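Long-range contacts in inulin fructotransferase (Bacillus sp. snu-7, PDB 2INU), which cleaves the fructan inulin as a fructan lyase, releasing the cyclic disaccharide difructose anhydride III from the chain end: residues D40-I45 / V75-L80; L249-R254 / R271-Y276. All blocks are in the same frame, centred on the assembly; numbering follows the deposited sequence.

Contact 1: residues D40-I45 / V75-L80; sequences DIIADI and VDVSYL
Ile-45 and Leu-80 make the tight end of this contact. The side chains cross at a slant, and their methyls Ile-45 CD1 and Leu-80 CD1 are 3.6 Å apart. The other branch of the leucine, CD2, turns to the preceding helix turn. It sits 4.2 Å from Ile-42 CG1, and the two side chains cross at about a right angle. Leu-80 CG stands anti to the backbone N (chi1 -170°). This torsion carries the fork of the leucine toward the helix, where one methyl serves each isoleucine.

The chain belongs to the right-handed parallel beta-helix class of the pectate lyase-like clan. Helix 30-48 lies at the N-terminal end of this solenoid, consistent with a cap over its core. Residues 76-79 form the loop between strands 73-75 and 80-83. Tyr-15 and Ala-58 extend the apolar packing around Ile-45.

The contact slackens along Ile-42. Its CD1 lies 4.3 Å from Val-75 CG2, and its CG2 lies 4.4 Å from Val-77 CG1. Both are loose apolar touches. That same CG2 branch also meets a polar neighbour, Asp-76 OD1, at 3.7 Å. Asp-76 is partly exposed. Its CG lies between the backbone N and the carbonyl carbon (chi1 61°), which swings the carboxylate closer to the helix. The other oxygen, OD2, forms a salt bridge with Lys-46, one residue past the helix segment. That bridge probably helps fix the carboxylate beside the Ile-42 CG2 methyl. Further round the helix, Ala-43 points away from the loop and is exposed to solvent.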
# COMPACT_ATOMS: atom_id res chain seq x y z
N ASP A 40 -19.20 26.06 -12.95
CA ASP A 40 -19.70 26.27 -14.31
C ASP A 40 -19.37 25.05 -15.17
O ASP A 40 -20.14 24.72 -16.07
CB ASP A 40 -19.11 27.52 -14.95
CG ASP A 40 -19.83 27.91 -16.24
OD1 ASP A 40 -21.04 28.20 -16.19
OD2 ASP A 40 -19.18 27.92 -17.31
N ILE A 41 -18.25 24.39 -14.90
CA ILE A 41 -17.91 23.20 -15.67
C ILE A 41 -18.91 22.09 -15.36
O ILE A 41 -19.41 21.43 -16.26
CB ILE A 41 -16.48 22.69 -15.39
CG1 ILE A 41 -15.45 23.62 -16.03
CG2 ILE A 41 -16.32 21.28 -15.94
CD1 ILE A 41 -14.04 23.41 -15.53
N ILE A 42 -19.21 21.89 -14.08
CA ILE A 42 -20.16 20.86 -13.69
C ILE A 42 -21.52 21.18 -14.32
O ILE A 42 -22.24 20.27 -14.72
CB ILE A 42 -20.35 20.78 -12.16
CG1 ILE A 42 -19.04 20.33 -11.50
CG2 ILE A 42 -21.46 19.78 -11.82
CD1 ILE A 42 -19.03 20.46 -9.99
N ALA A 43 -21.85 22.46 -14.40
CA ALA A 43 -23.11 22.87 -15.00
C ALA A 43 -23.11 22.49 -16.47
O ALA A 43 -24.15 22.15 -17.02
CB ALA A 43 -23.30 24.38 -14.83
N ASP A 44 -21.95 22.53 -17.12
CA ASP A 44 -21.87 22.17 -18.53
C ASP A 44 -21.97 20.67 -18.71
O ASP A 44 -22.48 20.19 -19.71
CB ASP A 44 -20.56 22.66 -19.16
CG ASP A 44 -20.46 22.30 -20.64
OD1 ASP A 44 -21.18 22.93 -21.46
OD2 ASP A 44 -19.69 21.38 -20.98
N ILE A 45 -21.46 19.92 -17.73
CA ILE A 45 -21.49 18.47 -17.78
C ILE A 45 -22.95 18.03 -17.70
O ILE A 45 -23.41 17.23 -18.52
CB ILE A 45 -20.72 17.86 -16.60
CG1 ILE A 45 -19.22 18.13 -16.77
CG2 ILE A 45 -20.98 16.35 -16.51
CD1 ILE A 45 -18.39 17.81 -15.54
N VAL A 75 -20.47 19.18 -5.78
CA VAL A 75 -20.27 18.06 -6.68
C VAL A 75 -21.43 17.10 -6.57
O VAL A 75 -21.61 16.42 -5.57
CB VAL A 75 -18.95 17.32 -6.37
CG1 VAL A 75 -18.80 16.12 -7.28
CG2 VAL A 75 -17.78 18.28 -6.53
N ASP A 76 -22.22 17.05 -7.64
CA ASP A 76 -23.38 16.19 -7.67
C ASP A 76 -23.44 15.29 -8.89
O ASP A 76 -24.52 14.92 -9.34
CB ASP A 76 -24.66 17.03 -7.56
CG ASP A 76 -24.80 18.01 -8.70
OD1 ASP A 76 -23.77 18.45 -9.25
OD2 ASP A 76 -25.95 18.36 -9.04
N VAL A 77 -22.29 14.95 -9.45
CA VAL A 77 -22.29 14.04 -10.56
C VAL A 77 -21.35 12.90 -10.24
O VAL A 77 -20.27 13.09 -9.69
CB VAL A 77 -21.93 14.72 -11.90
CG1 VAL A 77 -20.67 15.48 -11.82
CG2 VAL A 77 -21.78 13.65 -12.96
N SER A 78 -21.81 11.70 -10.58
CA SER A 78 -21.05 10.51 -10.35
C SER A 78 -19.93 10.39 -11.34
O SER A 78 -20.01 10.89 -12.47
CB SER A 78 -21.95 9.28 -10.45
OG SER A 78 -22.73 9.12 -9.27
N TYR A 79 -18.87 9.73 -10.90
CA TYR A 79 -17.70 9.49 -11.73
C TYR A 79 -16.99 10.79 -12.14
O TYR A 79 -16.45 10.90 -13.24
CB TYR A 79 -18.10 8.68 -12.98
CG TYR A 79 -19.21 7.64 -12.77
CD1 TYR A 79 -19.04 6.54 -11.92
CD2 TYR A 79 -20.43 7.76 -13.45
CE1 TYR A 79 -20.05 5.57 -11.79
CE2 TYR A 79 -21.43 6.80 -13.32
CZ TYR A 79 -21.24 5.71 -12.48
OH TYR A 79 -22.25 4.77 -12.37
N LEU A 80 -16.99 11.79 -11.25
CA LEU A 80 -16.32 13.06 -11.53
C LEU A 80 -14.90 12.93 -11.00
O LEU A 80 -14.68 12.51 -9.86
CB LEU A 80 -17.12 14.23 -10.95
CG LEU A 80 -16.68 15.63 -11.36
CD1 LEU A 80 -16.98 15.88 -12.83
CD2 LEU A 80 -17.34 16.68 -10.48

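Contact 2: residues L249-R254 / R271-Y276; sequences LFPRGR and RLQGFY
The Phe-275 ring takes Pro-251 over one face, in a CH-pi contact. Pro-251 CG is 3.7 Å from the ring centroid and 20° off the ring normal. At the edge of the same ring, Arg-252 NH2 approaches CE2 at 4.0 Å, near the ring plane. The Tyr-276 ring has Phe-275 CB over one face. Its edge meets two backbone oxygens in plane, those of Arg-252 and Gly-253, with Gly-253 O 3.1 Å from Tyr-276 CD2. The Arg-271 guanidinium has Gln-273 CB over one face, and its NH1 bonds to Asn-248.

These rings lie where two neighbouring coils of a parallel beta-helix leave their strands and turn. The coils are still paired at Leu-249 and Leu-272, which form a parallel bridge. Leu-249 uses both backbone polar groups there. Its N bonds to Arg-271 O at 2.8 Å, and its O accepts from Gln-273 N at 2.9 Å. The two leucines put their side chains on the same face of the sheet, with their CD1 methyls in loose apolar contact.

Beyond the bridge the extended Gln-273 side chain passes Pro-251 at a slant, with Gln-273 CB 3.7 Å from Pro-251 CD. Tyr-276 OH rests against the aliphatic part of Arg-252, 3.6 Å from Arg-252 CB. Arg-252 NE forms a salt bridge with Glu-301 OE1, and NH1 bonds to Tyr-157 OH. Phe-250 and Arg-271 also pack on the third subunit.

A water accepts a bond from Phe-275 N and donates a weak one to Gly-253 O, at 3.3 Å.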
# COMPACT_ATOMS: atom_id res chain seq x y z
N LEU A 249 1.35 8.02 10.92
CA LEU A 249 0.64 9.05 11.65
C LEU A 249 1.55 9.69 12.68
O LEU A 249 2.04 9.03 13.59
CB LEU A 249 -0.59 8.45 12.33
CG LEU A 249 -1.42 7.59 11.38
CD1 LEU A 249 -2.56 6.96 12.13
CD2 LEU A 249 -1.92 8.45 10.23
N PHE A 250 1.77 10.98 12.51
CA PHE A 250 2.65 11.71 13.40
C PHE A 250 1.94 12.80 14.18
O PHE A 250 0.74 13.05 14.00
CB PHE A 250 3.81 12.28 12.58
CG PHE A 250 3.38 12.85 11.27
CD1 PHE A 250 2.79 14.12 11.21
CD2 PHE A 250 3.53 12.13 10.08
CE1 PHE A 250 2.38 14.65 9.99
CE2 PHE A 250 3.11 12.66 8.86
CZ PHE A 250 2.54 13.92 8.82
N PRO A 251 2.67 13.46 15.08
CA PRO A 251 2.14 14.53 15.92
C PRO A 251 1.04 15.54 15.64
O PRO A 251 0.76 15.96 14.51
CB PRO A 251 3.41 15.22 16.38
CG PRO A 251 4.21 14.05 16.77
CD PRO A 251 4.00 13.07 15.60
N ARG A 252 -0.18 16.30 15.88
CA ARG A 252 -0.59 16.42 17.38
C ARG A 252 -2.07 16.49 17.33
O ARG A 252 -2.67 17.43 17.84
CB ARG A 252 0.09 17.72 17.80
CG ARG A 252 -0.34 18.97 17.13
CD ARG A 252 0.50 20.26 17.59
NE ARG A 252 1.92 20.16 17.77
CZ ARG A 252 2.79 20.46 16.83
NH1 ARG A 252 2.40 20.89 15.64
NH2 ARG A 252 4.08 20.34 17.09
N GLY A 253 -2.67 15.52 16.71
CA GLY A 253 -4.06 15.26 17.04
C GLY A 253 -4.29 15.00 18.51
O GLY A 253 -3.34 14.86 19.27
N ARG A 254 -5.55 14.96 18.93
CA ARG A 254 -5.87 14.67 20.33
C ARG A 254 -5.71 13.16 20.40
O ARG A 254 -5.46 12.58 21.46
CB ARG A 254 -7.32 15.07 20.67
CG ARG A 254 -8.38 14.19 20.02
CD ARG A 254 -9.79 14.75 20.23
NE ARG A 254 -10.80 13.80 19.79
CZ ARG A 254 -11.97 14.15 19.26
NH1 ARG A 254 -12.28 15.43 19.10
NH2 ARG A 254 -12.83 13.21 18.88
N ARG A 271 2.60 3.22 11.72
CA ARG A 271 3.59 3.93 12.51
C ARG A 271 2.87 5.07 13.19
O ARG A 271 2.40 5.99 12.52
CB ARG A 271 4.71 4.47 11.62
CG ARG A 271 5.86 5.16 12.39
CD ARG A 271 5.51 6.59 12.79
NE ARG A 271 6.60 7.22 13.54
CZ ARG A 271 6.98 8.49 13.39
NH1 ARG A 271 6.36 9.27 12.51
NH2 ARG A 271 7.97 8.98 14.13
N LEU A 272 2.75 5.00 14.51
CA LEU A 272 2.07 6.04 15.26
C LEU A 272 3.01 6.80 16.19
O LEU A 272 3.82 6.20 16.89
CB LEU A 272 0.91 5.46 16.08
CG LEU A 272 -0.41 5.19 15.34
CD1 LEU A 272 -0.20 4.16 14.23
CD2 LEU A 272 -1.45 4.69 16.34
N GLN A 273 2.90 8.12 16.19
CA GLN A 273 3.71 8.98 17.06
C GLN A 273 2.85 10.12 17.60
O GLN A 273 2.36 10.94 16.83
CB GLN A 273 4.90 9.57 16.29
CG GLN A 273 5.92 10.26 17.21
CD GLN A 273 6.96 11.08 16.47
OE1 GLN A 273 8.08 11.26 16.96
NE2 GLN A 273 6.58 11.59 15.30
N GLY A 274 2.67 10.14 18.92
CA GLY A 274 1.87 11.19 19.52
C GLY A 274 2.56 11.85 20.69
O GLY A 274 3.54 11.33 21.22
N PHE A 275 2.05 13.00 21.11
CA PHE A 275 2.61 13.74 22.25
C PHE A 275 1.64 13.70 23.41
O PHE A 275 1.88 14.31 24.45
CB PHE A 275 2.84 15.22 21.92
CG PHE A 275 3.86 15.48 20.86
CD1 PHE A 275 4.99 14.69 20.73
CD2 PHE A 275 3.73 16.59 20.03
CE1 PHE A 275 5.99 15.01 19.80
CE2 PHE A 275 4.71 16.92 19.11
CZ PHE A 275 5.84 16.13 18.99
N TYR A 276 0.52 13.01 23.23
CA TYR A 276 -0.48 12.95 24.28
C TYR A 276 -1.11 11.59 24.50
O TYR A 276 -0.99 10.68 23.69
CB TYR A 276 -1.65 13.90 23.99
CG TYR A 276 -1.32 15.16 23.24
CD1 TYR A 276 -0.62 16.19 23.86
CD2 TYR A 276 -1.73 15.33 21.92
CE1 TYR A 276 -0.36 17.38 23.19
CE2 TYR A 276 -1.47 16.51 21.24
CZ TYR A 276 -0.79 17.53 21.88
OH TYR A 276 -0.53 18.70 21.21
O HOH W 1 -0.16 13.94 19.16
O HOH W 2 -2.93 11.19 21.55

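In the fold
Contact 1 closes before contact 2 opens along the chain. Their centres are 37 Å apart and their nearest atoms about 24 Å, so they do not touch. Both belong to one long beta-helix. Contact 1 joins the N-terminal helix 30-48 to an early loop, and its centre is 27 Å from the chain centre. Contact 2 joins successive coils through strands 248-249 and 271-274. Only contact 2 includes a strand-to-strand bridge. A bound phosphonate lies about 11 Å from the side chain of Arg-271. Contact 1 thus belongs to the N-terminal end of the solenoid and contact 2 to its run of coils. Each is within reach of a different neighbouring subunit of the trimer.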